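Local coordinates for protein aspartate aminotransferase (Giardia lamblia, PDB 3MEB) that probably catalyses the reversible, pyridoxal-phosphate-dependent transfer of an amino group from L-aspartate to 2-oxoglutarate, giving oxaloacetate and L-glutamate, at residues 237-241 / 258-262; 206-210 / 224-228; 290-294 / 306-310; 174-178 / 191-196. All coordinates share one frame; numbering follows the deposited sequence. Where two conformers were deposited one is given.

Contact 1 of 4, residues 237-241 / 258-262; sequences IAFFD and AVRMF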
loop_
_atom_site.group_PDB
_atom_site.type_symbol
_atom_site.label_atom_id
_atom_site.label_comp_id
_atom_site.label_asym_id
_atom_site.label_seq_id
_atom_site.Cartn_x
_atom_site.Cartn_y
_atom_site.Cartn_z
ATOM N N ILE A 237 23.071 -3.668 13.587
ATOM C CA ILE A 237 22.432 -3.186 12.379
ATOM C C ILE A 237 21.744 -1.848 12.708
ATOM O O ILE A 237 21.070 -1.728 13.732
ATOM C CB ILE A 237 21.410 -4.211 11.840
ATOM C CG1 ILE A 237 22.075 -5.559 11.501
ATOM C CG2 ILE A 237 20.720 -3.665 10.596
ATOM C CD1 ILE A 237 22.240 -6.499 12.702
ATOM N N ALA A 238 21.923 -0.853 11.851
ATOM C CA ALA A 238 21.251 0.426 12.007
ATOM C C ALA A 238 20.062 0.450 11.066
ATOM O O ALA A 238 20.231 0.220 9.863
ATOM C CB ALA A 238 22.214 1.604 11.697
ATOM N N PHE A 239 18.870 0.697 11.609
ATOM C CA PHE A 239 17.685 0.877 10.808
ATOM C C PHE A 239 17.371 2.380 10.859
ATOM O O PHE A 239 16.954 2.889 11.892
ATOM C CB PHE A 239 16.519 0.073 11.360
ATOM C CG PHE A 239 15.375 -0.130 10.345
ATOM C CD1 PHE A 239 14.933 -1.394 10.022
ATOM C CD2 PHE A 239 14.784 0.945 9.706
ATOM C CE1 PHE A 239 13.909 -1.570 9.134
ATOM C CE2 PHE A 239 13.774 0.761 8.792
ATOM C CZ PHE A 239 13.357 -0.494 8.493
ATOM N N PHE A 240 17.563 3.064 9.746
ATOM C CA PHE A 240 17.292 4.485 9.658
ATOM C C PHE A 240 15.882 4.719 9.149
ATOM O O PHE A 240 15.485 4.157 8.104
ATOM C CB PHE A 240 18.307 5.149 8.735
ATOM C CG PHE A 240 19.670 5.356 9.352
ATOM C CD1 PHE A 240 19.902 6.432 10.225
ATOM C CD2 PHE A 240 20.715 4.514 9.049
ATOM C CE1 PHE A 240 21.156 6.660 10.771
ATOM C CE2 PHE A 240 21.975 4.712 9.602
ATOM C CZ PHE A 240 22.198 5.796 10.466
ATOM N N ASP A 241 15.125 5.537 9.894
ATOM C CA ASP A 241 13.882 6.138 9.415
ATOM C C ASP A 241 14.230 7.524 8.918
ATOM O O ASP A 241 14.716 8.367 9.682
ATOM C CB ASP A 241 12.853 6.218 10.545
ATOM C CG ASP A 241 11.495 6.756 10.099
ATOM O OD1 ASP A 241 11.414 7.512 9.093
ATOM O OD2 ASP A 241 10.487 6.477 10.809
ATOM N N ALA A 258 24.500 10.842 8.536
ATOM C CA ALA A 258 24.640 9.718 9.462
ATOM C C ALA A 258 24.546 8.437 8.697
ATOM O O ALA A 258 25.227 7.489 9.007
ATOM C CB ALA A 258 23.542 9.790 10.574
ATOM N N VAL A 259 23.655 8.416 7.712
ATOM C CA VAL A 259 23.412 7.227 6.878
ATOM C C VAL A 259 24.665 6.978 6.020
ATOM O O VAL A 259 25.184 5.848 5.998
ATOM C CB VAL A 259 22.207 7.388 5.947
ATOM C CG1 VAL A 259 22.058 6.129 5.016
ATOM C CG2 VAL A 259 20.877 7.689 6.737
ATOM N N ARG A 260 25.148 8.023 5.335
ATOM C CA ARG A 260 26.321 7.881 4.444
ATOM C C ARG A 260 27.604 7.492 5.209
ATOM O O ARG A 260 28.343 6.586 4.766
ATOM C CB ARG A 260 26.512 9.129 3.573
ATOM C CG ARG A 260 25.342 9.319 2.594
ATOM C CD ARG A 260 25.576 10.444 1.630
ATOM N NE ARG A 260 24.339 10.915 1.016
ATOM C CZ ARG A 260 24.289 11.845 0.056
ATOM N NH1 ARG A 260 25.388 12.387 -0.412
ATOM N NH2 ARG A 260 23.145 12.251 -0.431
ATOM N N MET A 261 27.835 8.141 6.352
ATOM C CA MET A 261 28.971 7.812 7.217
ATOM C C MET A 261 28.945 6.375 7.713
ATOM O O MET A 261 29.959 5.692 7.702
ATOM C CB MET A 261 29.033 8.744 8.428
ATOM C CG MET A 261 30.221 8.430 9.323
ATOM S SD MET A 261 30.473 9.586 10.653
ATOM C CE MET A 261 28.926 9.399 11.545
ATOM N N PHE A 262 27.788 5.914 8.158
ATOM C CA PHE A 262 27.653 4.541 8.636
ATOM C C PHE A 262 27.948 3.553 7.506
ATOM O O PHE A 262 28.678 2.590 7.713
ATOM C CB PHE A 262 26.258 4.299 9.222
ATOM C CG PHE A 262 26.132 4.621 10.693
ATOM C CD1 PHE A 262 26.893 5.598 11.306
ATOM C CD2 PHE A 262 25.167 3.971 11.463
ATOM C CE1 PHE A 262 26.741 5.863 12.682
ATOM C CE2 PHE A 262 25.021 4.243 12.823
ATOM C CZ PHE A 262 25.823 5.197 13.433
#
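The carbonyl oxygen of Ala258 accepts the N-H of Phe262 in the regular helical bond (3.1 Å from Phe262 N to Ala258 O) and also has the ring of Phe240 resting against it, with Phe240 CZ 3.8 Å from Ala258 O. That ring is what strand 237-241 packs against the helix. Its CG stands anti to the carbonyl carbon (chi1 -77°), which carries the ring out over the helix surface. Val259 CG2 sits on one face, 3.8 Å from the ring centroid and 15° off the normal, a CH-pi contact. Helix 257-264 lies in the crossover between the parallel neighbours 237-242 and 269-274, a beta-alpha-beta arrangement, so it runs nearly antiparallel to strand 237-242. The sheet is the seven-stranded one of the large domain of fold type I pyridoxal-phosphate enzymes, and Asp241, at the end of this segment, belongs to the cofactor pocket and is hydrogen-bonded to His158. The edge of the Phe240 ring points toward the face of Phe262 in an offset edge-to-face pair, planes at 66° and centroids 5.5 Å apart; the closest atoms are Phe240 CZ and Phe262 CD2, at 3.6 Å. Phe262 has Ala238 CB in its ring plane, 3.8 Å from CD2, so Phe262 CD2 is touched by both Ala238 and Phe240. Ala258 CB meets the Phe240 ring at CE1, and Trp224 of helix 221-234 meets Phe262 in another edge-to-face pair.

Contact 2 of 4, residues 206-210 / 224-228; sequences LFHAC and WKELL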
loop_
_atom_site.group_PDB
_atom_site.type_symbol
_atom_site.label_atom_id
_atom_site.label_comp_id
_atom_site.label_asym_id
_atom_site.label_seq_id
_atom_site.Cartn_x
_atom_site.Cartn_y
_atom_site.Cartn_z
ATOM N N LEU A 206 16.882 1.212 15.821
ATOM C CA LEU A 206 16.128 2.156 15.007
ATOM C C LEU A 206 16.619 3.557 15.316
ATOM O O LEU A 206 16.716 3.943 16.506
ATOM C CB LEU A 206 14.626 2.039 15.326
ATOM C CG LEU A 206 13.653 2.842 14.473
ATOM C CD1 LEU A 206 13.616 2.397 13.005
ATOM C CD2 LEU A 206 12.257 2.714 15.111
ATOM N N PHE A 207 16.983 4.286 14.260
ATOM C CA PHE A 207 17.505 5.642 14.372
ATOM C C PHE A 207 16.703 6.509 13.464
ATOM O O PHE A 207 16.332 6.088 12.366
ATOM C CB PHE A 207 18.950 5.745 13.858
ATOM C CG PHE A 207 19.964 5.102 14.734
ATOM C CD1 PHE A 207 20.179 5.561 16.031
ATOM C CD2 PHE A 207 20.714 4.035 14.269
ATOM C CE1 PHE A 207 21.138 4.924 16.864
ATOM C CE2 PHE A 207 21.666 3.425 15.057
ATOM C CZ PHE A 207 21.879 3.863 16.359
ATOM N N HIS A 208 16.421 7.710 13.895
ATOM C CA HIS A 208 15.951 8.751 12.971
ATOM C C HIS A 208 17.171 9.396 12.321
ATOM O O HIS A 208 18.119 9.782 13.006
ATOM C CB HIS A 208 15.148 9.799 13.730
ATOM C CG HIS A 208 13.944 9.260 14.426
ATOM N ND1 HIS A 208 12.715 9.872 14.365
ATOM C CD2 HIS A 208 13.795 8.206 15.273
ATOM C CE1 HIS A 208 11.851 9.202 15.107
ATOM N NE2 HIS A 208 12.484 8.193 15.687
ATOM N N ALA A 209 17.156 9.532 11.002
ATOM C CA ALA A 209 18.317 10.029 10.256
ATOM C C ALA A 209 18.636 11.490 10.597
ATOM O O ALA A 209 19.814 11.885 10.715
ATOM C CB ALA A 209 18.052 9.878 8.742
ATOM N N CYS A 210 17.574 12.275 10.768
ATOM C CA CYS A 210 17.642 13.682 11.149
ATOM C C CYS A 210 16.240 14.119 11.527
ATOM O O CYS A 210 15.311 13.429 11.204
ATOM C CB CYS A 210 18.166 14.559 10.004
ATOM S SG CYS A 210 17.203 14.706 8.493
ATOM N N TRP A 224 27.259 11.300 16.365
ATOM C CA TRP A 224 27.171 10.186 15.388
ATOM C C TRP A 224 28.530 9.513 15.227
ATOM O O TRP A 224 28.599 8.288 15.205
ATOM C CB TRP A 224 26.694 10.669 14.019
ATOM C CG TRP A 224 25.223 10.891 13.868
ATOM C CD1 TRP A 224 24.603 12.064 13.594
ATOM C CD2 TRP A 224 24.199 9.897 13.904
ATOM N NE1 TRP A 224 23.249 11.875 13.474
ATOM C CE2 TRP A 224 22.974 10.549 13.665
ATOM C CE3 TRP A 224 24.197 8.525 14.119
ATOM C CZ2 TRP A 224 21.767 9.879 13.638
ATOM C CZ3 TRP A 224 22.984 7.855 14.073
ATOM C CH2 TRP A 224 21.791 8.529 13.843
ATOM N N LYS A 225 29.606 10.299 15.150
ATOM C CA LYS A 225 30.932 9.725 14.982
ATOM C C LYS A 225 31.377 8.876 16.173
ATOM O O LYS A 225 32.137 7.938 15.990
ATOM C CB LYS A 225 31.988 10.783 14.703
ATOM C CG LYS A 225 31.883 11.357 13.329
ATOM C CD LYS A 225 32.883 12.455 13.105
ATOM C CE LYS A 225 32.569 13.227 11.831
ATOM N NZ LYS A 225 33.769 13.326 10.959
ATOM N N GLU A 226 30.889 9.196 17.368
ATOM C CA GLU A 226 31.136 8.373 18.556
ATOM C C GLU A 226 30.382 7.031 18.517
ATOM O O GLU A 226 30.865 6.043 19.047
ATOM C CB GLU A 226 30.721 9.108 19.819
ATOM C CG GLU A 226 31.678 10.214 20.295
ATOM C CD GLU A 226 31.409 10.575 21.733
ATOM O OE1 GLU A 226 30.989 11.700 21.993
ATOM O OE2 GLU A 226 31.552 9.704 22.603
ATOM N N LEU A 227 29.189 7.031 17.942
ATOM C CA LEU A 227 28.367 5.820 17.856
ATOM C C LEU A 227 28.962 4.845 16.839
ATOM O O LEU A 227 28.915 3.622 17.039
ATOM C CB LEU A 227 26.898 6.147 17.545
ATOM C CG LEU A 227 26.135 6.926 18.613
ATOM C CD1 LEU A 227 24.737 7.299 18.093
ATOM C CD2 LEU A 227 26.005 6.129 19.892
ATOM N N LEU A 228 29.598 5.382 15.791
ATOM C CA LEU A 228 30.201 4.555 14.730
ATOM C C LEU A 228 31.041 3.349 15.231
ATOM O O LEU A 228 30.718 2.208 14.933
ATOM C CB LEU A 228 31.004 5.437 13.752
ATOM C CG LEU A 228 31.698 4.734 12.584
ATOM C CD1 LEU A 228 30.632 4.015 11.764
ATOM C CD2 LEU A 228 32.552 5.703 11.716
HETATM O O HOH W 1 20.905 13.535 12.803
#
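Phe207 leaves strand 206-208 toward helix 224-228 and meets the indole of Trp224 from its first carbon on. Phe207 CB lies in the indole plane, 4.0 Å from Trp224 CH2. Next along, Phe207 CG is 4.0 Å from the same CH2 and CD1 is again beside CH2 and CZ3, so the rim of the six-membered ring stands over one face of the phenyl, displaced toward its border. The pair is edge-to-face, with the planes at 72° and the centroids 5.4 Å apart. Farther out, Phe207 CE1 makes a looser contact with Leu227 CD1 (4.5 Å), one helical turn beyond Trp224. The indole reaches the strand because Trp224 CG is anti to the carbonyl carbon (chi1 -80°), which carries the six-membered ring toward the strand until its far edge ends at the backbone: Trp224 CZ2 comes 3.7 Å from His208 O, near the ring plane. On the pyrrole side a water joins the two segments, accepting from Trp224 NE1 (2.9 Å) and donating to Ala209 O (2.9 Å). These elements belong to the beta-alpha-beta unit of strand 204-208, helix 221-234 and strand 237-242. The strand delivers His208 beside the cofactor, where its NE2 is hydrogen-bonded to Thr154, and Phe219 also meets the indole edge-to-face. The packing is thus aromatic and almost wholly apolar; the one polar atom of the buried indole is paired through water with a backbone carbonyl just past the strand's end, which satisfies its N-H.

Contact 3 of 4, residues 290-294 / 306-310; sequences HVVHA and LSAAM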
loop_
_atom_site.group_PDB
_atom_site.type_symbol
_atom_site.label_atom_id
_atom_site.label_comp_id
_atom_site.label_asym_id
_atom_site.label_seq_id
_atom_site.Cartn_x
_atom_site.Cartn_y
_atom_site.Cartn_z
ATOM N N HIS A 290 15.679 0.502 1.558
ATOM C CA HIS A 290 17.037 0.071 1.170
ATOM C C HIS A 290 17.661 -0.805 2.262
ATOM O O HIS A 290 17.487 -0.516 3.439
ATOM C CB HIS A 290 17.951 1.236 0.980
ATOM C CG HIS A 290 17.404 2.343 0.125
ATOM N ND1 HIS A 290 17.451 2.319 -1.253
ATOM C CD2 HIS A 290 16.879 3.546 0.465
ATOM C CE1 HIS A 290 16.945 3.442 -1.731
ATOM N NE2 HIS A 290 16.602 4.219 -0.710
ATOM N N VAL A 291 18.363 -1.854 1.838
ATOM C CA VAL A 291 19.229 -2.637 2.701
ATOM C C VAL A 291 20.606 -2.466 2.065
ATOM O O VAL A 291 20.801 -2.693 0.856
ATOM C CB VAL A 291 18.872 -4.145 2.778
ATOM C CG1 VAL A 291 19.744 -4.823 3.794
ATOM C CG2 VAL A 291 17.386 -4.383 3.127
ATOM N N VAL A 292 21.550 -1.968 2.844
ATOM C CA VAL A 292 22.953 -1.867 2.372
ATOM C C VAL A 292 23.868 -2.832 3.156
ATOM O O VAL A 292 24.195 -2.579 4.331
ATOM C CB VAL A 292 23.488 -0.461 2.532
ATOM C CG1 VAL A 292 24.843 -0.335 1.803
ATOM C CG2 VAL A 292 22.477 0.582 2.024
ATOM N N HIS A 293 24.270 -3.944 2.525
ATOM C CA HIS A 293 25.135 -4.927 3.200
ATOM C C HIS A 293 26.596 -4.482 3.099
ATOM O O HIS A 293 26.920 -3.509 2.383
ATOM C CB HIS A 293 24.912 -6.357 2.664
ATOM C CG HIS A 293 25.299 -6.561 1.238
ATOM N ND1 HIS A 293 26.586 -6.893 0.853
ATOM C CD2 HIS A 293 24.565 -6.496 0.097
ATOM C CE1 HIS A 293 26.620 -7.026 -0.466
ATOM N NE2 HIS A 293 25.403 -6.807 -0.949
ATOM N N ALA A 294 27.452 -5.130 3.872
ATOM C CA ALA A 294 28.843 -4.725 4.008
ATOM C C ALA A 294 29.706 -4.922 2.746
ATOM O O ALA A 294 30.837 -4.429 2.688
ATOM C CB ALA A 294 29.482 -5.464 5.201
ATOM N N LEU A 306 23.746 -10.875 -3.866
ATOM C CA LEU A 306 23.177 -10.837 -2.510
ATOM C C LEU A 306 22.118 -9.720 -2.464
ATOM O O LEU A 306 20.959 -9.920 -2.015
ATOM C CB LEU A 306 24.290 -10.642 -1.441
ATOM C CG LEU A 306 23.840 -10.317 0.011
ATOM C CD1 LEU A 306 22.903 -11.372 0.531
ATOM C CD2 LEU A 306 25.029 -10.116 1.005
ATOM N N SER A 307 22.481 -8.542 -2.976
ATOM C CA SER A 307 21.521 -7.454 -2.962
ATOM C C SER A 307 20.214 -7.844 -3.692
ATOM O O SER A 307 19.084 -7.553 -3.218
ATOM C CB SER A 307 22.130 -6.215 -3.574
ATOM O OG SER A 307 23.204 -5.741 -2.772
ATOM N N ALA A 308 20.366 -8.518 -4.830
ATOM C CA ALA A 308 19.202 -8.912 -5.628
ATOM C C ALA A 308 18.347 -9.945 -4.887
ATOM O O ALA A 308 17.122 -9.921 -5.001
ATOM C CB ALA A 308 19.646 -9.467 -7.009
ATOM N N ALA A 309 18.999 -10.861 -4.157
ATOM C CA ALA A 309 18.306 -11.867 -3.370
ATOM C C ALA A 309 17.480 -11.181 -2.280
ATOM O O ALA A 309 16.320 -11.553 -1.994
ATOM C CB ALA A 309 19.313 -12.860 -2.736
ATOM N N MET A 310 18.093 -10.184 -1.641
ATOM C CA MET A 310 17.372 -9.414 -0.635
ATOM C C MET A 310 16.187 -8.663 -1.245
ATOM O O MET A 310 15.061 -8.689 -0.669
ATOM C CB MET A 310 18.341 -8.510 0.122
ATOM C CG MET A 310 19.298 -9.296 1.023
ATOM S SD MET A 310 20.225 -8.266 2.160
ATOM C CE MET A 310 20.999 -7.141 1.011
#
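Val291 in strand 290-292 and His293 just past its end both aim their CB atoms at helix 306-310, with CA separations of 7.8 Å from Val291 to Met310 and 7.6 Å from His293 to Ser307. The imidazole of His293 does most of the touching. Its CG lies between the backbone N and the carbonyl carbon (chi1 65°), which stands the ring up against the helix. Leu306 CD2 lies over one face as a CH-pi contact, 3.5 Å from the ring centroid and 9° off the normal. At the ring edge, His293 NE2 gives a weak, bent hydrogen bond to Ser307 OG (3.0 Å, N-H...O 122°). A stronger partner of NE2 is the backbone O of Asn303, one turn earlier in the helix, while Ser307 OG is itself bonded to Gly118 O. Met310 comes from the other end of the segment: its chain bends at the last torsion, bringing CE to 3.7 Å from His293 CD2 and to 3.8 Å from Val291 CG1, whose methyl also meets the sulfur. Strand 287-292 runs antiparallel to both of its neighbours in the sheet, and helix 300-319 follows it. The N-terminal arm of the second subunit packs over this site: Phe25 of that chain lies on Val291 and Met310, and its Phe28 on Leu306. Because NE2 donates while ND1 is bonded to Gly295 N, the imidazole is probably neutral with its hydrogen on NE2, its ring polar at the edge and apolar over the face where Leu306 lies.

Contact 4 of 4, residues 174-178 / 191-196; sequences KEYTY and NTKKDI. With EDO (1,2-ethanediol), chain J.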
loop_
_atom_site.group_PDB
_atom_site.type_symbol
_atom_site.label_atom_id
_atom_site.label_comp_id
_atom_site.label_asym_id
_atom_site.label_seq_id
_atom_site.Cartn_x
_atom_site.Cartn_y
_atom_site.Cartn_z
ATOM N N LYS A 174 13.110 -3.437 22.851
ATOM C CA LYS A 174 13.916 -2.738 23.858
ATOM C C LYS A 174 14.102 -1.259 23.492
ATOM O O LYS A 174 13.709 -0.812 22.385
ATOM C CB LYS A 174 15.269 -3.422 24.033
ATOM N N GLU A 175 14.682 -0.503 24.438
ATOM C CA GLU A 175 14.878 0.898 24.258
ATOM C C GLU A 175 16.336 1.257 24.534
ATOM O O GLU A 175 17.007 0.627 25.353
ATOM C CB GLU A 175 13.963 1.685 25.171
ATOM C CG GLU A 175 12.469 1.447 24.914
ATOM C CD GLU A 175 11.605 2.288 25.840
ATOM O OE1 GLU A 175 11.681 2.078 27.060
ATOM O OE2 GLU A 175 10.882 3.168 25.343
ATOM N N TYR A 176 16.803 2.282 23.851
ATOM C CA TYR A 176 18.049 2.931 24.227
ATOM C C TYR A 176 17.711 4.335 24.699
ATOM O O TYR A 176 16.720 4.923 24.262
ATOM C CB TYR A 176 19.078 2.922 23.097
ATOM C CG TYR A 176 18.705 3.621 21.816
ATOM C CD1 TYR A 176 18.985 4.974 21.634
ATOM C CD2 TYR A 176 18.105 2.937 20.772
ATOM C CE1 TYR A 176 18.673 5.625 20.483
ATOM C CE2 TYR A 176 17.772 3.592 19.587
ATOM C CZ TYR A 176 18.028 4.932 19.456
ATOM O OH TYR A 176 17.738 5.586 18.294
ATOM N N THR A 177 18.520 4.852 25.617
ATOM C CA THR A 177 18.295 6.167 26.157
ATOM C C THR A 177 18.410 7.199 25.036
ATOM O O THR A 177 19.387 7.221 24.264
ATOM C CB THR A 177 19.317 6.518 27.236
ATOM O OG1 THR A 177 19.111 5.670 28.364
ATOM C CG2 THR A 177 19.183 7.962 27.657
ATOM N N TYR A 178 17.403 8.047 24.976
ATOM C CA TYR A 178 17.437 9.179 24.075
ATOM C C TYR A 178 17.444 10.483 24.889
ATOM O O TYR A 178 18.538 10.932 25.229
ATOM C CB TYR A 178 16.344 9.064 23.023
ATOM C CG TYR A 178 16.623 9.931 21.807
ATOM C CD1 TYR A 178 17.530 9.523 20.843
ATOM C CD2 TYR A 178 15.989 11.138 21.634
ATOM C CE1 TYR A 178 17.799 10.290 19.741
ATOM C CE2 TYR A 178 16.253 11.944 20.496
ATOM C CZ TYR A 178 17.162 11.481 19.562
ATOM O OH TYR A 178 17.475 12.212 18.446
ATOM N N ASN A 191 24.519 7.901 28.442
ATOM C CA ASN A 191 23.692 6.680 28.524
ATOM C C ASN A 191 23.301 6.065 27.179
ATOM O O ASN A 191 23.165 4.837 27.062
ATOM C CB ASN A 191 22.479 6.904 29.445
ATOM C CG ASN A 191 22.899 6.929 30.930
ATOM O OD1 ASN A 191 22.510 7.807 31.695
ATOM N ND2 ASN A 191 23.775 6.012 31.297
ATOM N N THR A 192 23.112 6.895 26.155
ATOM C CA THR A 192 22.901 6.384 24.820
ATOM C C THR A 192 24.006 5.374 24.451
ATOM O O THR A 192 23.727 4.250 24.029
ATOM C CB THR A 192 22.846 7.537 23.769
ATOM O OG1 THR A 192 21.813 8.482 24.112
ATOM C CG2 THR A 192 22.598 6.952 22.407
ATOM N N LYS A 193 25.261 5.771 24.614
ATOM C CA LYS A 193 26.374 4.916 24.297
ATOM C C LYS A 193 26.429 3.652 25.157
ATOM O O LYS A 193 26.693 2.569 24.632
ATOM C CB LYS A 193 27.669 5.675 24.476
ATOM C CG LYS A 193 27.858 6.729 23.422
ATOM C CD LYS A 193 29.238 7.420 23.591
ATOM C CE LYS A 193 29.313 8.320 24.849
ATOM N NZ LYS A 193 30.661 8.978 25.005
ATOM N N LYS A 194 26.158 3.786 26.454
ATOM C CA LYS A 194 26.177 2.612 27.361
ATOM C C LYS A 194 25.156 1.605 26.931
ATOM O O LYS A 194 25.430 0.408 26.912
ATOM C CB LYS A 194 25.943 3.018 28.823
ATOM C CG LYS A 194 27.163 3.751 29.410
ATOM C CD LYS A 194 26.873 4.470 30.740
ATOM C CE LYS A 194 28.102 5.194 31.274
ATOM N NZ LYS A 194 27.887 5.623 32.680
ATOM N N ASP A 195 23.970 2.108 26.571
ATOM C CA ASP A 195 22.869 1.260 26.186
ATOM C C ASP A 195 23.193 0.470 24.914
ATOM O O ASP A 195 22.895 -0.733 24.818
ATOM C CB ASP A 195 21.607 2.091 26.006
ATOM C CG ASP A 195 20.950 2.463 27.323
ATOM O OD1 ASP A 195 21.407 2.004 28.409
ATOM O OD2 ASP A 195 19.958 3.214 27.284
ATOM N N ILE A 196 23.845 1.126 23.959
ATOM C CA ILE A 196 24.139 0.494 22.662
ATOM C C ILE A 196 25.321 -0.437 22.819
ATOM O O ILE A 196 25.375 -1.521 22.211
ATOM C CB ILE A 196 24.360 1.551 21.545
ATOM C CG1 ILE A 196 23.087 2.360 21.366
ATOM C CG2 ILE A 196 24.761 0.912 20.217
ATOM C CD1 ILE A 196 23.182 3.453 20.280
HETATM C C1 EDO J . 18.687 10.678 15.920
HETATM O O1 EDO J . 17.374 10.379 16.427
HETATM C C2 EDO J . 18.693 12.029 15.205
HETATM O O2 EDO J . 19.995 12.584 15.047
#
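The ring of Tyr176 meets helix 191-196 at CD1, which lies 4.2 Å from Thr192 CG2, and runs alongside that side chain to a hydroxyl bonded to Leu206 O. The Tyr178 ring is stacked on His212 and takes Phe219 edge-to-face; its OH accepts from O1 of a 1,2-ethanediol, probably left from crystallisation (2.7 Å), and is also bonded to Ile217 O. The third flat group, the carboxylate of Asp195, is used through one oxygen. Thr177 N reaches Asp195 OD2 on its anti lone pair (2.7 Å, N-H...O 146°), and Thr177 OG1 comes to the syn side of OD2 at 2.8 Å, 33° out of the carboxylate plane. In return Thr192 OG1 donates to Thr177 O (2.7 Å) from above the carbonyl plane. With its OG1 beside its own backbone N (chi1 -67°), Thr177 presents both donors to the same oxygen. Beside this polar group the CB atoms of Tyr176 and Asp195 pack at 3.9 Å. Strand 174-176 is an outermost strand of the sheet, and the helix packs against it on the way to strand 204-208, a parallel beta-alpha-beta crossover that passes strand 148-151, which lies between the two. The helix thus holds Thr177, where the chain leaves the strand, at its N-H, its hydroxyl and its carbonyl, and the two donors on OD2 would favour an ionised Asp195.

How the contacts relate
From the N terminus the order is contact 4, contact 2, contact 1, contact 3; each closes before the next opens, so none nests or crosses. Each joins a strand to a helix that follows it, across intervening runs of 12, 13, 16 and 11 residues, and all four strands lie in one mixed sheet, where 204-208 and 237-242 are direct neighbours. Contacts 2 and 1 touch through backbone bonds of Phe207 with Phe239 and Asp241 and by packing of Ala258 on Trp224. Contacts 4 and 2 touch through the Glu226–Lys193 salt bridge and the packing of Leu227 on Ile196. Contact 3 stands apart, about 6 Å from contact 1 at the nearest atoms, beside the second subunit.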